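Long-range contacts in D-isomer specific 2-hydroxyacid dehydrogenase family protein (Aeromonas salmonicida subsp. salmonicida, PDB 3HG7), which probably binds NAD and acts as an oxidoreductase of the D-isomer specific 2-hydroxyacid dehydrogenase family: residues L8-Q13 and I50-P55; K43-A48 and A63-L68; R57-L62 and L81-C86; S69-T74 and R88-T93. The protein carries 1 engineered substitution. All blocks are in the same frame, centred on the assembly; numbering follows the deposited sequence. Where two conformers were deposited one is given.

Contact 1 of 4, residues L8-Q13 and I50-P55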
loop_
_atom_site.group_PDB
_atom_site.type_symbol
_atom_site.label_atom_id
_atom_site.label_comp_id
_atom_site.label_asym_id
_atom_site.label_seq_id
_atom_site.Cartn_x
_atom_site.Cartn_y
_atom_site.Cartn_z
ATOM N N LEU A 8 6.606 5.127 26.403
ATOM C CA LEU A 8 6.042 4.801 25.095
ATOM C C LEU A 8 4.540 4.603 25.312
ATOM O O LEU A 8 4.145 3.902 26.244
ATOM C CB LEU A 8 6.617 3.492 24.577
ATOM C CG LEU A 8 5.876 2.797 23.410
ATOM C CD1 LEU A 8 5.865 3.675 22.142
ATOM C CD2 LEU A 8 6.544 1.465 23.123
ATOM N N LEU A 9 3.722 5.211 24.458
ATOM C CA LEU A 9 2.281 4.922 24.474
ATOM C C LEU A 9 1.906 4.144 23.215
ATOM O O LEU A 9 2.232 4.592 22.125
ATOM C CB LEU A 9 1.446 6.208 24.567
ATOM C CG LEU A 9 -0.099 6.016 24.549
ATOM C CD1 LEU A 9 -0.559 5.192 25.749
ATOM C CD2 LEU A 9 -0.792 7.398 24.607
ATOM N N LEU A 10 1.177 3.021 23.389
ATOM C CA LEU A 10 0.701 2.183 22.280
ATOM C C LEU A 10 -0.755 2.552 22.024
ATOM O O LEU A 10 -1.565 2.482 22.941
ATOM C CB LEU A 10 0.775 0.702 22.670
ATOM C CG LEU A 10 2.203 0.207 22.952
ATOM C CD1 LEU A 10 2.154 -1.214 23.400
ATOM C CD2 LEU A 10 3.016 0.313 21.653
ATOM N N LEU A 11 -1.033 3.015 20.811
ATOM C CA LEU A 11 -2.362 3.461 20.397
ATOM C C LEU A 11 -2.660 2.816 19.015
ATOM O O LEU A 11 -2.860 3.511 17.977
ATOM C CB LEU A 11 -2.380 4.975 20.327
ATOM C CG LEU A 11 -3.630 5.731 19.923
ATOM C CD1 LEU A 11 -4.750 5.450 20.904
ATOM C CD2 LEU A 11 -3.284 7.213 19.926
ATOM N N SER A 12 -2.687 1.478 19.032
ATOM C CA SER A 12 -2.878 0.658 17.836
ATOM C C SER A 12 -3.991 -0.387 18.008
ATOM O O SER A 12 -4.200 -0.898 19.097
ATOM C CB SER A 12 -1.588 -0.090 17.506
ATOM O OG SER A 12 -1.799 -0.982 16.416
ATOM N N GLN A 13 -4.647 -0.746 16.900
ATOM C CA GLN A 13 -5.644 -1.826 16.963
ATOM C C GLN A 13 -4.928 -3.130 17.305
ATOM O O GLN A 13 -5.536 -4.049 17.816
ATOM C CB GLN A 13 -6.432 -1.945 15.661
ATOM C CG GLN A 13 -5.617 -2.263 14.430
ATOM C CD GLN A 13 -6.497 -2.320 13.186
ATOM O OE1 GLN A 13 -6.720 -3.384 12.625
ATOM N NE2 GLN A 13 -7.035 -1.162 12.779
ATOM N N ILE A 50 7.415 8.718 23.372
ATOM C CA ILE A 50 7.415 7.944 22.125
ATOM C C ILE A 50 6.005 7.480 21.915
ATOM O O ILE A 50 5.349 7.105 22.869
ATOM C CB ILE A 50 8.351 6.700 22.219
ATOM C CG1 ILE A 50 9.779 7.169 22.597
ATOM C CG2 ILE A 50 8.428 5.972 20.844
ATOM C CD1 ILE A 50 10.760 6.033 22.728
ATOM N N LEU A 51 5.537 7.484 20.672
ATOM C CA LEU A 51 4.197 6.959 20.388
ATOM C C LEU A 51 4.285 5.921 19.246
ATOM O O LEU A 51 4.990 6.139 18.245
ATOM C CB LEU A 51 3.302 8.121 19.958
ATOM C CG LEU A 51 1.844 7.784 19.633
ATOM C CD1 LEU A 51 1.091 7.415 20.912
ATOM C CD2 LEU A 51 1.195 8.984 18.943
ATOM N N MET A 52 3.585 4.794 19.385
ATOM C CA MET A 52 3.409 3.895 18.222
ATOM C C MET A 52 1.906 3.715 18.012
ATOM O O MET A 52 1.213 3.293 18.945
ATOM C CB MET A 52 4.066 2.541 18.446
ATOM C CG MET A 52 3.856 1.566 17.234
ATOM S SD MET A 52 5.230 0.475 16.700
ATOM C CE MET A 52 5.358 -0.464 18.200
ATOM N N ALA A 53 1.422 4.062 16.825
ATOM C CA ALA A 53 -0.034 4.209 16.602
ATOM C C ALA A 53 -0.360 4.208 15.142
ATOM O O ALA A 53 0.518 4.408 14.301
ATOM C CB ALA A 53 -0.526 5.535 17.189
ATOM N N GLU A 54 -1.641 3.987 14.834
ATOM C CA GLU A 54 -2.119 4.265 13.481
ATOM C C GLU A 54 -2.296 5.766 13.450
ATOM O O GLU A 54 -2.751 6.359 14.447
ATOM C CB GLU A 54 -3.449 3.545 13.203
ATOM C CG GLU A 54 -3.265 2.099 12.815
ATOM C CD GLU A 54 -3.130 1.194 14.021
ATOM O OE1 GLU A 54 -4.133 1.048 14.747
ATOM O OE2 GLU A 54 -2.064 0.559 14.191
ATOM N N PRO A 55 -1.902 6.412 12.332
ATOM C CA PRO A 55 -2.094 7.871 12.194
ATOM C C PRO A 55 -3.479 8.382 12.552
ATOM O O PRO A 55 -3.574 9.353 13.304
ATOM C CB PRO A 55 -1.822 8.104 10.717
ATOM C CG PRO A 55 -0.765 7.101 10.419
ATOM C CD PRO A 55 -1.205 5.859 11.164
#
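Two neighbouring parallel strands of a five-stranded sheet, 8-11 and 50-53, pair with Leu8, Leu9, Leu10 and Leu11 facing Ile50, Leu51, Met52 and Ala53 in turn. Leu9 turns both its N and its O to the neighbouring strand, N donating to Ile50 O (3.0 Å) and O accepting from Met52 N (3.1 Å). Leu11 N gives Met52 O a nearly straight bond (175° at the hydrogen), and a weak bond from Glu54 N to Leu11 O ends the pairing. On the face of Leu8 and Leu10, Leu8 CD1 rests on Ile50 CG2 (3.7 Å) and Leu10 CD2 on Met52 CB (4.0 Å). On the other face, Leu11 CB meets Ala53 CB at 3.7 Å. Past the strand ends the carboxylate of Glu54, bent at chi2 (84°), grips the loop that follows strand 8-11 with the syn lone pairs of both oxygens: OE2 takes the hydroxyl of Ser12 OG (2.7 Å), and OE1 takes Gln13 N (2.8 Å). Thr74 OG1, just past strand 70-73, also hydrogen-bonds to OE2. Strand 30-34 bonds to the other edge of 6-11, strand 70-73 lies beyond 50-53, and helices 15-24 and 286-301 cover the face of Leu8 and Ile50.

Contact 2 of 4, residues K43-A48 and A63-L68; sequences KLIGEA and AKANKL
Lys67 reaches from the loop before strand 70-73 to the residues after helix 38-44, its chain lying over their carbonyls. CB lies 3.6 Å from Gly46 O and close to Ala48 O. CG and CD both keep to Gly46 O, CD at 3.4 Å, and CE is already 4.2 Å from Gly46 O. The chain is extended beyond CG, and NZ reaches a water that it shares with Glu47 O (NZ to water 3.0 Å). A second water joins the backbones, donating to Ile45 O (2.6 Å) and Ala48 O and accepting from Lys67 N. No direct hydrogen bond links the two segments; polar contact is made by these waters, helped by CA-H...O approaches such as Gly46 CA to Lys64 O (3.2 Å). Ile45 carries the apolar part: CG1, anti to the backbone N (chi1 -175°), lies on Ala65 CB (3.6 Å), while the CG2 branch meets Lys64 CB (3.7 Å). Lys64 NZ also bridges to Glu42, and Glu47 to Arg31. Ala65 centres an inverse gamma turn and opens a type I turn to Leu68, on which the end region of helix 38-44 packs: two connections of a parallel alpha/beta sheet, joined here through bridging waters.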
loop_
_atom_site.group_PDB
_atom_site.type_symbol
_atom_site.label_atom_id
_atom_site.label_comp_id
_atom_site.label_asym_id
_atom_site.label_seq_id
_atom_site.Cartn_x
_atom_site.Cartn_y
_atom_site.Cartn_z
ATOM N N LYS A 43 -5.886 10.682 28.732
ATOM C CA LYS A 43 -5.244 10.811 29.999
ATOM C C LYS A 43 -3.758 10.546 29.942
ATOM O O LYS A 43 -3.031 10.955 30.845
ATOM C CB LYS A 43 -5.886 9.873 31.028
ATOM C CG LYS A 43 -7.404 10.000 31.080
ATOM C CD LYS A 43 -7.991 9.195 32.214
ATOM C CE LYS A 43 -9.494 9.408 32.274
ATOM N NZ LYS A 43 -10.185 8.097 32.444
ATOM N N LEU A 44 -3.312 9.858 28.898
ATOM C CA LEU A 44 -1.948 9.330 28.878
ATOM C C LEU A 44 -1.022 9.977 27.875
ATOM O O LEU A 44 0.184 9.945 28.075
ATOM C CB LEU A 44 -1.950 7.814 28.637
ATOM C CG LEU A 44 -2.686 6.963 29.681
ATOM C CD1 LEU A 44 -2.720 5.542 29.183
ATOM C CD2 LEU A 44 -1.954 7.037 31.022
ATOM N N ILE A 45 -1.557 10.578 26.822
ATOM C CA ILE A 45 -0.695 10.957 25.699
ATOM C C ILE A 45 0.267 12.083 26.062
ATOM O O ILE A 45 1.401 12.128 25.553
ATOM C CB ILE A 45 -1.480 11.309 24.432
ATOM C CG1 ILE A 45 -0.490 11.572 23.292
ATOM C CG2 ILE A 45 -2.433 12.500 24.696
ATOM C CD1 ILE A 45 -0.876 11.089 21.992
ATOM N N GLY A 46 -0.169 12.970 26.965
ATOM C CA GLY A 46 0.710 14.055 27.409
ATOM C C GLY A 46 1.963 13.550 28.094
ATOM O O GLY A 46 2.948 14.290 28.186
ATOM N N GLU A 47 1.918 12.308 28.581
ATOM C CA GLU A 47 3.066 11.679 29.212
ATOM C C GLU A 47 4.039 10.925 28.296
ATOM O O GLU A 47 5.106 10.511 28.754
ATOM C CB GLU A 47 2.608 10.759 30.322
ATOM C CG GLU A 47 2.032 11.556 31.483
ATOM C CD GLU A 47 1.445 10.669 32.538
ATOM O OE1 GLU A 47 0.206 10.721 32.738
ATOM O OE2 GLU A 47 2.220 9.892 33.146
ATOM N N ALA A 48 3.681 10.777 27.027
ATOM C CA ALA A 48 4.445 9.913 26.105
ATOM C C ALA A 48 5.568 10.674 25.426
ATOM O O ALA A 48 5.329 11.671 24.718
ATOM C CB ALA A 48 3.519 9.328 25.062
ATOM N N ALA A 63 -2.445 17.251 19.585
ATOM C CA ALA A 63 -2.251 18.564 20.254
ATOM C C ALA A 63 -1.937 18.430 21.734
ATOM O O ALA A 63 -1.341 19.343 22.306
ATOM C CB ALA A 63 -3.452 19.491 20.061
ATOM N N LYS A 64 -2.312 17.308 22.356
ATOM C CA LYS A 64 -2.004 17.033 23.786
ATOM C C LYS A 64 -0.637 16.360 24.031
ATOM O O LYS A 64 -0.193 16.250 25.199
ATOM C CB LYS A 64 -3.089 16.138 24.400
ATOM C CG LYS A 64 -4.451 16.833 24.480
ATOM C CD LYS A 64 -5.434 16.048 25.304
ATOM C CE LYS A 64 -6.728 16.844 25.500
ATOM N NZ LYS A 64 -7.788 16.049 26.220
ATOM N N ALA A 65 0.011 15.946 22.939
ATOM C CA ALA A 65 1.248 15.171 22.991
ATOM C C ALA A 65 2.467 16.090 23.198
ATOM O O ALA A 65 3.382 16.140 22.362
ATOM C CB ALA A 65 1.410 14.259 21.720
ATOM N N ASN A 66 2.459 16.807 24.326
ATOM C CA ASN A 66 3.449 17.862 24.548
ATOM C C ASN A 66 4.821 17.411 25.075
ATOM O O ASN A 66 5.721 18.250 25.289
ATOM C CB ASN A 66 2.831 18.972 25.386
ATOM C CG ASN A 66 1.725 19.683 24.638
ATOM O OD1 ASN A 66 1.930 20.170 23.527
ATOM N ND2 ASN A 66 0.544 19.736 25.235
ATOM N N LYS A 67 4.982 16.101 25.257
ATOM C CA LYS A 67 6.299 15.522 25.538
ATOM C C LYS A 67 6.793 14.685 24.363
ATOM O O LYS A 67 7.856 14.046 24.435
ATOM C CB LYS A 67 6.212 14.653 26.774
ATOM C CG LYS A 67 6.152 15.465 28.078
ATOM C CD LYS A 67 6.129 14.478 29.221
ATOM C CE LYS A 67 6.228 15.113 30.608
ATOM N NZ LYS A 67 6.657 13.943 31.470
ATOM N N LEU A 68 6.023 14.666 23.285
ATOM C CA LEU A 68 6.324 13.749 22.184
ATOM C C LEU A 68 7.559 14.160 21.374
ATOM O O LEU A 68 7.635 15.304 20.916
ATOM C CB LEU A 68 5.112 13.622 21.248
ATOM C CG LEU A 68 5.296 12.676 20.048
ATOM C CD1 LEU A 68 5.469 11.232 20.522
ATOM C CD2 LEU A 68 4.128 12.765 19.112
HETATM O O HOH W 1 3.360 13.594 24.708
HETATM O O HOH W 2 6.113 11.017 31.234
#

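Contact 3 of 4, residues R57-L62 and L81-C86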
loop_
_atom_site.group_PDB
_atom_site.type_symbol
_atom_site.label_atom_id
_atom_site.label_comp_id
_atom_site.label_asym_id
_atom_site.label_seq_id
_atom_site.Cartn_x
_atom_site.Cartn_y
_atom_site.Cartn_z
ATOM N N ARG A 57 -5.609 7.220 14.592
ATOM C CA ARG A 57 -5.866 7.216 16.016
ATOM C C ARG A 57 -5.119 8.263 16.793
ATOM O O ARG A 57 -5.649 8.803 17.775
ATOM C CB ARG A 57 -5.704 5.846 16.618
ATOM C CG ARG A 57 -7.038 5.179 16.536
ATOM C CD ARG A 57 -7.025 3.864 17.112
ATOM N NE ARG A 57 -6.926 3.909 18.559
ATOM C CZ ARG A 57 -6.828 2.789 19.244
ATOM N NH1 ARG A 57 -6.865 1.666 18.544
ATOM N NH2 ARG A 57 -6.673 2.781 20.550
ATOM N N ALA A 58 -3.925 8.566 16.356
ATOM C CA ALA A 58 -3.126 9.591 17.039
ATOM C C ALA A 58 -3.619 10.999 16.747
ATOM O O ALA A 58 -3.560 11.871 17.612
ATOM C CB ALA A 58 -1.681 9.445 16.620
ATOM N N LYS A 59 -4.075 11.228 15.517
ATOM C CA LYS A 59 -4.385 12.583 15.034
ATOM C C LYS A 59 -5.228 13.484 15.952
ATOM O O LYS A 59 -4.834 14.642 16.168
ATOM C CB LYS A 59 -4.943 12.576 13.592
ATOM C CG LYS A 59 -5.146 13.992 13.012
ATOM C CD LYS A 59 -5.631 13.990 11.558
ATOM C CE LYS A 59 -5.501 15.386 10.955
ATOM N NZ LYS A 59 -5.624 15.349 9.450
ATOM N N PRO A 60 -6.363 12.969 16.504
ATOM C CA PRO A 60 -7.181 13.765 17.438
ATOM C C PRO A 60 -6.535 14.001 18.810
ATOM O O PRO A 60 -7.014 14.833 19.579
ATOM C CB PRO A 60 -8.449 12.912 17.621
ATOM C CG PRO A 60 -8.073 11.541 17.168
ATOM C CD PRO A 60 -7.080 11.749 16.087
ATOM N N LEU A 61 -5.470 13.270 19.119
ATOM C CA LEU A 61 -4.814 13.383 20.424
ATOM C C LEU A 61 -3.520 14.203 20.323
ATOM O O LEU A 61 -2.953 14.602 21.348
ATOM C CB LEU A 61 -4.520 11.974 20.972
ATOM C CG LEU A 61 -5.759 11.152 21.374
ATOM C CD1 LEU A 61 -5.532 9.668 21.373
ATOM C CD2 LEU A 61 -6.173 11.578 22.756
ATOM N N LEU A 62 -3.064 14.480 19.105
ATOM C CA LEU A 62 -1.701 15.008 18.911
ATOM C C LEU A 62 -1.443 16.357 19.570
ATOM O O LEU A 62 -0.332 16.585 20.062
ATOM C CB LEU A 62 -1.294 15.088 17.433
ATOM C CG LEU A 62 -0.529 13.891 16.890
ATOM C CD1 LEU A 62 -0.134 14.163 15.452
ATOM C CD2 LEU A 62 0.700 13.593 17.712
ATOM N N LEU A 81 -1.291 13.196 8.838
ATOM C CA LEU A 81 -0.402 13.889 9.782
ATOM C C LEU A 81 0.386 15.046 9.149
ATOM O O LEU A 81 1.099 15.778 9.850
ATOM C CB LEU A 81 0.544 12.889 10.459
ATOM C CG LEU A 81 -0.090 11.646 11.098
ATOM C CD1 LEU A 81 0.997 10.686 11.535
ATOM C CD2 LEU A 81 -0.964 12.043 12.300
ATOM N N LEU A 82 0.243 15.219 7.832
ATOM C CA LEU A 82 0.910 16.307 7.122
ATOM C C LEU A 82 0.000 17.528 7.022
ATOM O O LEU A 82 0.391 18.572 6.483
ATOM C CB LEU A 82 1.359 15.861 5.725
ATOM C CG LEU A 82 2.075 14.513 5.590
ATOM C CD1 LEU A 82 2.329 14.212 4.128
ATOM C CD2 LEU A 82 3.364 14.437 6.398
ATOM N N ASP A 83 -1.216 17.377 7.539
ATOM C CA ASP A 83 -2.176 18.462 7.653
ATOM C C ASP A 83 -1.491 19.671 8.291
ATOM O O ASP A 83 -0.820 19.545 9.324
ATOM C CB ASP A 83 -3.366 17.976 8.496
ATOM C CG ASP A 83 -4.529 18.958 8.534
ATOM O OD1 ASP A 83 -4.343 20.172 8.302
ATOM O OD2 ASP A 83 -5.654 18.502 8.834
ATOM N N ALA A 84 -1.647 20.830 7.648
ATOM C CA ALA A 84 -1.046 22.082 8.103
ATOM C C ALA A 84 -1.493 22.486 9.512
ATOM O O ALA A 84 -0.807 23.248 10.192
ATOM C CB ALA A 84 -1.347 23.204 7.110
ATOM N N ARG A 85 -2.646 21.972 9.933
ATOM C CA ARG A 85 -3.186 22.230 11.270
ATOM C C ARG A 85 -2.443 21.465 12.371
ATOM O O ARG A 85 -2.542 21.832 13.541
ATOM C CB ARG A 85 -4.680 21.879 11.342
ATOM C CG ARG A 85 -5.579 22.542 10.287
ATOM C CD ARG A 85 -7.059 22.436 10.684
ATOM N NE ARG A 85 -7.920 22.079 9.557
ATOM C CZ ARG A 85 -8.243 20.832 9.214
ATOM N NH1 ARG A 85 -7.780 19.797 9.905
ATOM N NH2 ARG A 85 -9.033 20.613 8.167
ATOM N N CYS A 86 -1.723 20.404 11.996
ATOM C CA CYS A 86 -1.024 19.549 12.966
ATOM C C CYS A 86 0.382 20.039 13.291
ATOM O O CYS A 86 1.082 20.618 12.442
ATOM C CB CYS A 86 -0.918 18.106 12.470
ATOM S SG CYS A 86 -2.475 17.323 11.958
#
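Leu81 opens the second segment by packing against segment 57-62, which begins in helix 55-58. Its CG is anti to the carbonyl carbon (chi1 -51°), and the CD2 methyl meets Leu62 CD1 at 3.9 Å, the two side chains crossing at about a right angle; the same methyl also lies 4.2 Å from Lys59 CB. Two residues on, Asp83 OD2 receives Lys59 NZ through the anti lone pair at 3.2 Å, a salt bridge in which the lysine chain, extended beyond CG, crosses the aspartate at about a right angle. Lys59 NZ also donates to Val80 O. Asp83 OD1 turns back to its own loop, accepting Arg85 N (3.0 Å) from above the carboxylate plane. Arg85 NH1 adds a short salt bridge to OD2 (2.7 Å), leaving that oxygen between two cations; its charge probably offsets the repulsion between them, NZ and NH1 being 5.0 Å apart. At the end, Cys86 N closes a type I turn onto Asp83 O, and its SG lies 3.7 Å from Lys59 CE. Around the contact, Leu81 and Ala58 touch Phe71 of strand 70-73, and Leu62 touches Leu68 and Tyr90. The Arg85 N to Asp83 OD1 bond defines an Asx turn at the start of the type I turn Asp83-Cys86, within a Lys59-Asp83-Arg85 salt-bridge network.

Contact 4 of 4, residues S69-T74 and R88-T93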
loop_
_atom_site.group_PDB
_atom_site.type_symbol
_atom_site.label_atom_id
_atom_site.label_comp_id
_atom_site.label_asym_id
_atom_site.label_seq_id
_atom_site.Cartn_x
_atom_site.Cartn_y
_atom_site.Cartn_z
ATOM N N SER A 69 8.494 13.218 21.242
ATOM C CA SER A 69 9.753 13.341 20.524
ATOM C C SER A 69 9.788 12.518 19.245
ATOM O O SER A 69 10.392 12.929 18.221
ATOM C CB SER A 69 10.873 12.829 21.444
ATOM O OG SER A 69 11.080 13.790 22.464
ATOM N N TRP A 70 9.210 11.319 19.326
ATOM C CA TRP A 70 9.203 10.369 18.197
ATOM C C TRP A 70 7.907 9.527 18.130
ATOM O O TRP A 70 7.485 8.886 19.095
ATOM C CB TRP A 70 10.446 9.483 18.226
ATOM C CG TRP A 70 10.411 8.343 17.277
ATOM C CD1 TRP A 70 9.999 8.354 15.963
ATOM C CD2 TRP A 70 10.770 6.997 17.573
ATOM N NE1 TRP A 70 10.087 7.098 15.444
ATOM C CE2 TRP A 70 10.542 6.241 16.415
ATOM C CE3 TRP A 70 11.235 6.351 18.726
ATOM C CZ2 TRP A 70 10.768 4.853 16.361
ATOM C CZ3 TRP A 70 11.471 4.983 18.676
ATOM C CH2 TRP A 70 11.247 4.249 17.492
ATOM N N PHE A 71 7.288 9.572 16.959
ATOM C CA PHE A 71 6.046 8.819 16.657
ATOM C C PHE A 71 6.391 7.849 15.537
ATOM O O PHE A 71 6.751 8.249 14.427
ATOM C CB PHE A 71 4.997 9.830 16.191
ATOM C CG PHE A 71 3.653 9.247 15.804
ATOM C CD1 PHE A 71 3.411 7.887 15.787
ATOM C CD2 PHE A 71 2.659 10.108 15.372
ATOM C CE1 PHE A 71 2.138 7.373 15.361
ATOM C CE2 PHE A 71 1.411 9.617 14.959
ATOM C CZ PHE A 71 1.177 8.240 14.950
ATOM N N GLN A 72 6.328 6.569 15.855
ATOM C CA GLN A 72 6.427 5.504 14.864
ATOM C C GLN A 72 5.006 5.136 14.426
ATOM O O GLN A 72 4.233 4.561 15.229
ATOM C CB GLN A 72 7.087 4.268 15.456
ATOM C CG GLN A 72 7.120 3.047 14.491
ATOM C CD GLN A 72 8.004 3.287 13.293
ATOM O OE1 GLN A 72 9.215 3.572 13.430
ATOM N NE2 GLN A 72 7.414 3.191 12.093
ATOM N N SER A 73 4.672 5.488 13.190
ATOM C CA SER A 73 3.407 5.042 12.557
ATOM C C SER A 73 3.457 3.544 12.250
ATOM O O SER A 73 4.496 3.010 11.889
ATOM C CB SER A 73 3.114 5.824 11.273
ATOM O OG SER A 73 2.010 5.240 10.564
ATOM N N THR A 74 2.324 2.857 12.407
ATOM C CA THR A 74 2.263 1.422 12.102
ATOM C C THR A 74 1.876 1.244 10.655
ATOM O O THR A 74 1.831 0.119 10.143
ATOM C CB THR A 74 1.161 0.696 12.976
ATOM O OG1 THR A 74 -0.090 1.378 12.819
ATOM C CG2 THR A 74 1.537 0.697 14.415
ATOM N N ARG A 88 4.396 19.866 14.194
ATOM C CA ARG A 88 5.523 19.265 13.502
ATOM C C ARG A 88 6.781 19.217 14.359
ATOM O O ARG A 88 7.887 19.053 13.836
ATOM C CB ARG A 88 5.770 20.002 12.185
ATOM C CG ARG A 88 4.782 19.584 11.119
ATOM C CD ARG A 88 4.695 20.560 9.978
ATOM N NE ARG A 88 3.826 20.022 8.924
ATOM C CZ ARG A 88 3.675 20.569 7.724
ATOM N NH1 ARG A 88 2.858 20.015 6.837
ATOM N NH2 ARG A 88 4.335 21.677 7.417
ATOM N N ASP A 89 6.614 19.323 15.676
ATOM C CA ASP A 89 7.747 19.457 16.588
ATOM C C ASP A 89 8.160 18.111 17.191
ATOM O O ASP A 89 8.414 18.016 18.400
ATOM C CB ASP A 89 7.424 20.464 17.713
ATOM C CG ASP A 89 6.145 20.104 18.465
ATOM O OD1 ASP A 89 5.476 19.114 18.083
ATOM O OD2 ASP A 89 5.805 20.802 19.433
ATOM N N TYR A 90 8.186 17.089 16.345
ATOM C CA TYR A 90 8.571 15.727 16.690
ATOM C C TYR A 90 9.050 14.982 15.427
ATOM O O TYR A 90 8.849 15.450 14.286
ATOM C CB TYR A 90 7.391 14.969 17.358
ATOM C CG TYR A 90 6.253 14.654 16.400
ATOM C CD1 TYR A 90 5.238 15.574 16.168
ATOM C CD2 TYR A 90 6.240 13.455 15.684
ATOM C CE1 TYR A 90 4.215 15.307 15.261
ATOM C CE2 TYR A 90 5.212 13.157 14.787
ATOM C CZ TYR A 90 4.199 14.098 14.585
ATOM O OH TYR A 90 3.182 13.818 13.686
ATOM N N GLN A 91 9.669 13.823 15.618
ATOM C CA GLN A 91 10.116 13.010 14.499
ATOM C C GLN A 91 9.029 12.009 14.174
ATOM O O GLN A 91 8.645 11.217 15.030
ATOM C CB GLN A 91 11.380 12.235 14.832
ATOM C CG GLN A 91 12.571 13.105 15.218
ATOM C CD GLN A 91 13.869 12.394 14.956
ATOM O OE1 GLN A 91 14.257 12.196 13.804
ATOM N NE2 GLN A 91 14.522 11.953 16.017
ATOM N N LEU A 92 8.554 12.036 12.941
ATOM C CA LEU A 92 7.602 11.008 12.482
ATOM C C LEU A 92 8.324 10.000 11.587
ATOM O O LEU A 92 9.029 10.404 10.646
ATOM C CB LEU A 92 6.458 11.662 11.702
ATOM C CG LEU A 92 5.428 10.731 11.038
ATOM C CD1 LEU A 92 4.609 9.897 12.061
ATOM C CD2 LEU A 92 4.548 11.639 10.204
ATOM N N THR A 93 8.158 8.701 11.874
ATOM C CA THR A 93 8.598 7.648 10.946
ATOM C C THR A 93 7.432 6.768 10.521
ATOM O O THR A 93 6.482 6.567 11.273
ATOM C CB THR A 93 9.677 6.750 11.558
ATOM O OG1 THR A 93 9.173 6.215 12.772
ATOM C CG2 THR A 93 10.971 7.547 11.854
HETATM O O HOH W 3 13.102 13.548 18.193
#
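Thr93 and Phe71, with Tyr90 beside them, carry the pairing of strands 70-73 and 91-93. Thr93 OG1 lies between the backbone N and the carbonyl carbon (chi1 56°), where it accepts from Trp70 NE1 (3.0 Å) in the plane of the indole ring. The same hydroxyl donates to Gln72 OE1 (2.7 Å), coming from above the plane of that amide, so one oxygen serves two side chains. Asn296 also bonds OE1, and NE2 of Gln72 donates to Ser73 O and Asn94 O. Thr93 backbone atoms complete the grip, N to Phe71 O at 2.9 Å and O from Ser73 N at 2.8 Å. On the opposite face of the sheet, Leu92 CD1 stands over the Phe71 ring, 4.1 Å from its centroid, in a CH-pi contact. Tyr90 lies alongside Phe71, its CE2 3.6 Å from Phe71 CB and at the edge of the phenylalanine ring. Phe71 N bonds to Gln91 O, and Gln91 N to Ser69 O. Helix 286-301 packs over Trp70 and Gln72. The strand order 2-1-3-4-5 makes this a flavodoxin-like parallel sheet, as in the substrate-binding domain of this family, with 91-93 as its outermost strand within the chain.

In the fold
All four contacts lie in one lobe of the chain, built on the parallel sheet ordered 30-34, 6-11, 50-53, 70-73, 91-93; their centres are 10 to 13 Å apart. Contacts 1 and 4 are pairings within it, joined because strands 50-53 and 70-73 are neighbours. Contact 2 ties the end of helix 38-44 to the loop before strand 70-73, and contact 3 the region after helix 55-58 to the loop before 91-93. Along the chain, contact 2 crosses 1 and 3, and 3 crosses 4; connections on one side of the sheet pack against one another. The other domain, a seven-stranded parallel sheet with a Rossmann-type glycine pattern, probably binds NAD; this lobe is consistent with the family's substrate-binding domain.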